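Long-range contact in KLLA0E02245p (Kluyveromyces lactis, PDB 4GPS), which removes NAD and methylguanosine caps from the 5' ends of RNAs and degrades RNA as a 5'-3' exoribonuclease that depends on a divalent metal cation: residues D187-D195 against F365-W376. Numbering follows the deposited sequence.
Sequences DIIMCPFLD and FYKFNPNVANDW
Pro192 lies over one face of the Trp376 indole, its CD 3.4 Å from the centroid of the five-membered ring in a CH-pi contact, while the backbone of Ile188 and Ile189 meets the indole edge. Helix-to-helix packing in the PD-(D/E)XK nuclease fold of the DXO/Dom3Z family is well illustrated here: helix 182-190 and the 3-10 segment 191-193 pack on the start of helix 370-393. In the indole plane, NE1 of Trp376 donates to Ile188 O at 2.8 Å, nearly straight (167°). The Trp376 CG stands anti to its own N (chi1 166°), which carries the indole across to Pro192. Replacing Trp376 by an alanine is likely to leave Ile188 O without this donor and to open a gap beside Pro192. The Phe193 ring carries Pro192 CB over one face; at its rim, CZ comes 3.4 Å from Ala373 CA and CD2 3.3 Å from Phe365 O. Leu312 of helix 305-319 also touches this buried phenyl. Tyr366 turns its ring edge to Pro192 O, which lies in the ring plane 3.4 Å from CD1. Beyond the aromatic cluster, Asn369 N-caps helix 370-393: its OD1 accepts from Asn371 N at 2.8 Å, on a lone pair in the carbonyl plane.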
loop_
_atom_site.group_PDB
_atom_site.type_symbol
_atom_site.label_atom_id
_atom_site.label_comp_id
_atom_site.label_asym_id
_atom_site.label_seq_id
_atom_site.Cartn_x
_atom_site.Cartn_y
_atom_site.Cartn_z
ATOM N N ASP A 187 -3.920 3.161 4.584
ATOM C CA ASP A 187 -4.388 3.530 5.927
ATOM C C ASP A 187 -5.903 3.710 5.974
ATOM O O ASP A 187 -6.553 3.272 6.918
ATOM C CB ASP A 187 -3.770 4.849 6.456
ATOM C CG ASP A 187 -2.274 4.748 6.770
ATOM O OD1 ASP A 187 -1.801 3.684 7.249
ATOM O OD2 ASP A 187 -1.571 5.770 6.541
ATOM N N ILE A 188 -6.452 4.386 4.973
ATOM C CA ILE A 188 -7.867 4.633 4.931
ATOM C C ILE A 188 -8.659 3.339 4.781
ATOM O O ILE A 188 -9.683 3.188 5.417
ATOM C CB ILE A 188 -8.217 5.571 3.774
ATOM C CG1 ILE A 188 -7.711 6.973 4.090
ATOM C CG2 ILE A 188 -9.741 5.518 3.500
ATOM C CD1 ILE A 188 -7.466 7.831 2.845
ATOM N N ILE A 189 -8.186 2.404 3.959
ATOM C CA ILE A 189 -8.912 1.161 3.779
ATOM C C ILE A 189 -8.825 0.320 5.061
ATOM O O ILE A 189 -9.748 -0.442 5.376
ATOM C CB ILE A 189 -8.342 0.354 2.578
ATOM C CG1 ILE A 189 -8.548 1.143 1.294
ATOM C CG2 ILE A 189 -9.038 -1.000 2.438
ATOM C CD1 ILE A 189 -7.581 0.702 0.163
ATOM N N MET A 190 -7.728 0.474 5.803
ATOM C CA MET A 190 -7.502 -0.298 7.018
ATOM C C MET A 190 -8.286 0.116 8.269
ATOM O O MET A 190 -8.289 -0.621 9.258
ATOM C CB MET A 190 -5.998 -0.305 7.354
ATOM C CG MET A 190 -5.184 -1.285 6.505
ATOM S SD MET A 190 -5.641 -3.063 6.691
ATOM C CE MET A 190 -4.708 -3.435 8.256
ATOM N N CYS A 191 -8.944 1.276 8.245
ATOM C CA CYS A 191 -9.678 1.750 9.429
ATOM C C CYS A 191 -10.515 0.704 10.160
ATOM O O CYS A 191 -10.349 0.505 11.352
ATOM C CB CYS A 191 -10.547 2.975 9.084
ATOM S SG CYS A 191 -9.547 4.436 8.747
ATOM N N PRO A 192 -11.388 -0.016 9.453
ATOM C CA PRO A 192 -12.176 -1.005 10.207
ATOM C C PRO A 192 -11.431 -2.211 10.734
ATOM O O PRO A 192 -11.994 -3.036 11.464
ATOM C CB PRO A 192 -13.292 -1.400 9.236
ATOM C CG PRO A 192 -12.782 -1.043 7.905
ATOM C CD PRO A 192 -11.905 0.165 8.085
ATOM N N PHE A 193 -10.159 -2.327 10.396
ATOM C CA PHE A 193 -9.438 -3.481 10.878
ATOM C C PHE A 193 -8.411 -3.128 11.953
ATOM O O PHE A 193 -7.671 -4.000 12.411
ATOM C CB PHE A 193 -8.809 -4.225 9.687
ATOM C CG PHE A 193 -9.757 -4.415 8.537
ATOM C CD1 PHE A 193 -9.842 -3.462 7.515
ATOM C CD2 PHE A 193 -10.623 -5.481 8.512
ATOM C CE1 PHE A 193 -10.779 -3.564 6.494
ATOM C CE2 PHE A 193 -11.580 -5.600 7.488
ATOM C CZ PHE A 193 -11.655 -4.639 6.481
ATOM N N LEU A 194 -8.399 -1.862 12.377
ATOM C CA LEU A 194 -7.452 -1.388 13.391
ATOM C C LEU A 194 -8.091 -0.899 14.697
ATOM O O LEU A 194 -9.274 -0.558 14.760
ATOM C CB LEU A 194 -6.611 -0.245 12.836
ATOM C CG LEU A 194 -5.728 -0.546 11.631
ATOM C CD1 LEU A 194 -5.143 0.767 11.111
ATOM C CD2 LEU A 194 -4.650 -1.558 12.016
ATOM N N ASP A 195 -7.262 -0.840 15.731
ATOM C CA ASP A 195 -7.658 -0.398 17.049
ATOM C C ASP A 195 -7.133 1.010 17.325
ATOM O O ASP A 195 -7.182 1.479 18.455
ATOM C CB ASP A 195 -7.088 -1.355 18.086
ATOM C CG ASP A 195 -8.005 -1.527 19.260
ATOM O OD1 ASP A 195 -7.534 -2.025 20.318
ATOM O OD2 ASP A 195 -9.203 -1.163 19.114
ATOM N N PHE A 365 -12.741 -7.365 14.318
ATOM C CA PHE A 365 -12.511 -6.515 13.125
ATOM C C PHE A 365 -12.974 -7.047 11.763
ATOM O O PHE A 365 -12.172 -7.213 10.836
ATOM C CB PHE A 365 -11.013 -6.161 13.035
ATOM C CG PHE A 365 -10.473 -5.669 14.304
ATOM C CD1 PHE A 365 -10.082 -6.578 15.297
ATOM C CD2 PHE A 365 -10.519 -4.303 14.605
ATOM C CE1 PHE A 365 -9.750 -6.139 16.588
ATOM C CE2 PHE A 365 -10.195 -3.839 15.886
ATOM C CZ PHE A 365 -9.808 -4.759 16.894
ATOM N N TYR A 366 -14.267 -7.298 11.648
ATOM C CA TYR A 366 -14.847 -7.815 10.428
ATOM C C TYR A 366 -14.087 -9.032 9.960
ATOM O O TYR A 366 -14.053 -9.316 8.771
ATOM C CB TYR A 366 -14.841 -6.729 9.348
ATOM C CG TYR A 366 -15.581 -5.518 9.808
ATOM C CD1 TYR A 366 -14.919 -4.481 10.450
ATOM C CD2 TYR A 366 -16.962 -5.436 9.678
ATOM C CE1 TYR A 366 -15.613 -3.378 10.960
ATOM C CE2 TYR A 366 -17.682 -4.338 10.189
ATOM C CZ TYR A 366 -17.005 -3.310 10.827
ATOM O OH TYR A 366 -17.706 -2.222 11.338
ATOM N N LYS A 367 -13.495 -9.755 10.908
ATOM C CA LYS A 367 -12.684 -10.941 10.610
ATOM C C LYS A 367 -11.649 -10.700 9.487
ATOM O O LYS A 367 -11.303 -11.622 8.737
ATOM C CB LYS A 367 -13.575 -12.124 10.254
ATOM C CG LYS A 367 -14.492 -12.550 11.376
ATOM C CD LYS A 367 -15.202 -13.837 11.032
ATOM C CE LYS A 367 -15.850 -14.475 12.256
ATOM N NZ LYS A 367 -16.188 -15.905 11.978
ATOM N N PHE A 368 -11.152 -9.460 9.392
ATOM C CA PHE A 368 -10.141 -9.086 8.393
ATOM C C PHE A 368 -10.458 -9.665 7.000
ATOM O O PHE A 368 -9.595 -10.205 6.293
ATOM C CB PHE A 368 -8.746 -9.559 8.838
ATOM C CG PHE A 368 -8.402 -9.209 10.260
ATOM C CD1 PHE A 368 -8.652 -10.116 11.297
ATOM C CD2 PHE A 368 -7.840 -7.972 10.571
ATOM C CE1 PHE A 368 -8.348 -9.793 12.624
ATOM C CE2 PHE A 368 -7.534 -7.639 11.887
ATOM C CZ PHE A 368 -7.791 -8.558 12.920
ATOM N N ASN A 369 -11.710 -9.541 6.595
ATOM C CA ASN A 369 -12.112 -10.063 5.306
ATOM C C ASN A 369 -11.762 -9.055 4.192
ATOM O O ASN A 369 -12.260 -7.925 4.199
ATOM C CB ASN A 369 -13.627 -10.337 5.327
ATOM C CG ASN A 369 -14.087 -11.181 4.154
ATOM O OD1 ASN A 369 -13.753 -10.917 2.993
ATOM N ND2 ASN A 369 -14.875 -12.200 4.453
ATOM N N PRO A 370 -10.929 -9.461 3.212
ATOM C CA PRO A 370 -10.565 -8.550 2.121
ATOM C C PRO A 370 -11.803 -8.024 1.381
ATOM O O PRO A 370 -11.758 -6.947 0.782
ATOM C CB PRO A 370 -9.711 -9.404 1.193
ATOM C CG PRO A 370 -9.351 -10.596 2.009
ATOM C CD PRO A 370 -10.460 -10.826 2.949
ATOM N N ASN A 371 -12.903 -8.780 1.412
ATOM C CA ASN A 371 -14.106 -8.349 0.708
ATOM C C ASN A 371 -14.801 -7.225 1.441
ATOM O O ASN A 371 -15.331 -6.301 0.821
ATOM C CB ASN A 371 -15.040 -9.521 0.478
ATOM C CG ASN A 371 -14.441 -10.545 -0.454
ATOM O OD1 ASN A 371 -14.001 -11.626 -0.016
ATOM N ND2 ASN A 371 -14.400 -10.215 -1.747
ATOM N N VAL A 372 -14.780 -7.283 2.765
ATOM C CA VAL A 372 -15.354 -6.208 3.556
ATOM C C VAL A 372 -14.432 -4.980 3.385
ATOM O O VAL A 372 -14.912 -3.868 3.246
ATOM C CB VAL A 372 -15.458 -6.642 5.030
ATOM C CG1 VAL A 372 -15.829 -5.469 5.918
ATOM C CG2 VAL A 372 -16.502 -7.753 5.125
ATOM N N ALA A 373 -13.110 -5.178 3.375
ATOM C CA ALA A 373 -12.190 -4.039 3.172
ATOM C C ALA A 373 -12.563 -3.362 1.831
ATOM O O ALA A 373 -12.644 -2.136 1.734
ATOM C CB ALA A 373 -10.724 -4.512 3.143
ATOM N N ASN A 374 -12.808 -4.176 0.804
ATOM C CA ASN A 374 -13.209 -3.662 -0.494
ATOM C C ASN A 374 -14.530 -2.868 -0.390
ATOM O O ASN A 374 -14.659 -1.801 -0.970
ATOM C CB ASN A 374 -13.351 -4.823 -1.469
ATOM C CG ASN A 374 -13.663 -4.364 -2.850
ATOM O OD1 ASN A 374 -13.057 -3.432 -3.336
ATOM N ND2 ASN A 374 -14.619 -5.010 -3.496
ATOM N N ASP A 375 -15.508 -3.365 0.365
ATOM C CA ASP A 375 -16.779 -2.639 0.502
ATOM C C ASP A 375 -16.559 -1.312 1.219
ATOM O O ASP A 375 -17.098 -0.267 0.801
ATOM C CB ASP A 375 -17.823 -3.455 1.278
ATOM C CG ASP A 375 -18.324 -4.674 0.511
ATOM O OD1 ASP A 375 -18.344 -4.675 -0.752
ATOM O OD2 ASP A 375 -18.716 -5.641 1.193
ATOM N N TRP A 376 -15.763 -1.356 2.296
ATOM C CA TRP A 376 -15.431 -0.169 3.078
ATOM C C TRP A 376 -14.758 0.874 2.169
ATOM O O TRP A 376 -15.068 2.070 2.234
ATOM C CB TRP A 376 -14.470 -0.541 4.198
ATOM C CG TRP A 376 -13.829 0.654 4.823
ATOM C CD1 TRP A 376 -12.521 1.020 4.724
ATOM C CD2 TRP A 376 -14.466 1.656 5.648
ATOM N NE1 TRP A 376 -12.299 2.174 5.428
ATOM C CE2 TRP A 376 -13.471 2.590 6.004
ATOM C CE3 TRP A 376 -15.780 1.850 6.113
ATOM C CZ2 TRP A 376 -13.743 3.709 6.812
ATOM C CZ3 TRP A 376 -16.046 2.960 6.910
ATOM C CH2 TRP A 376 -15.030 3.876 7.250
#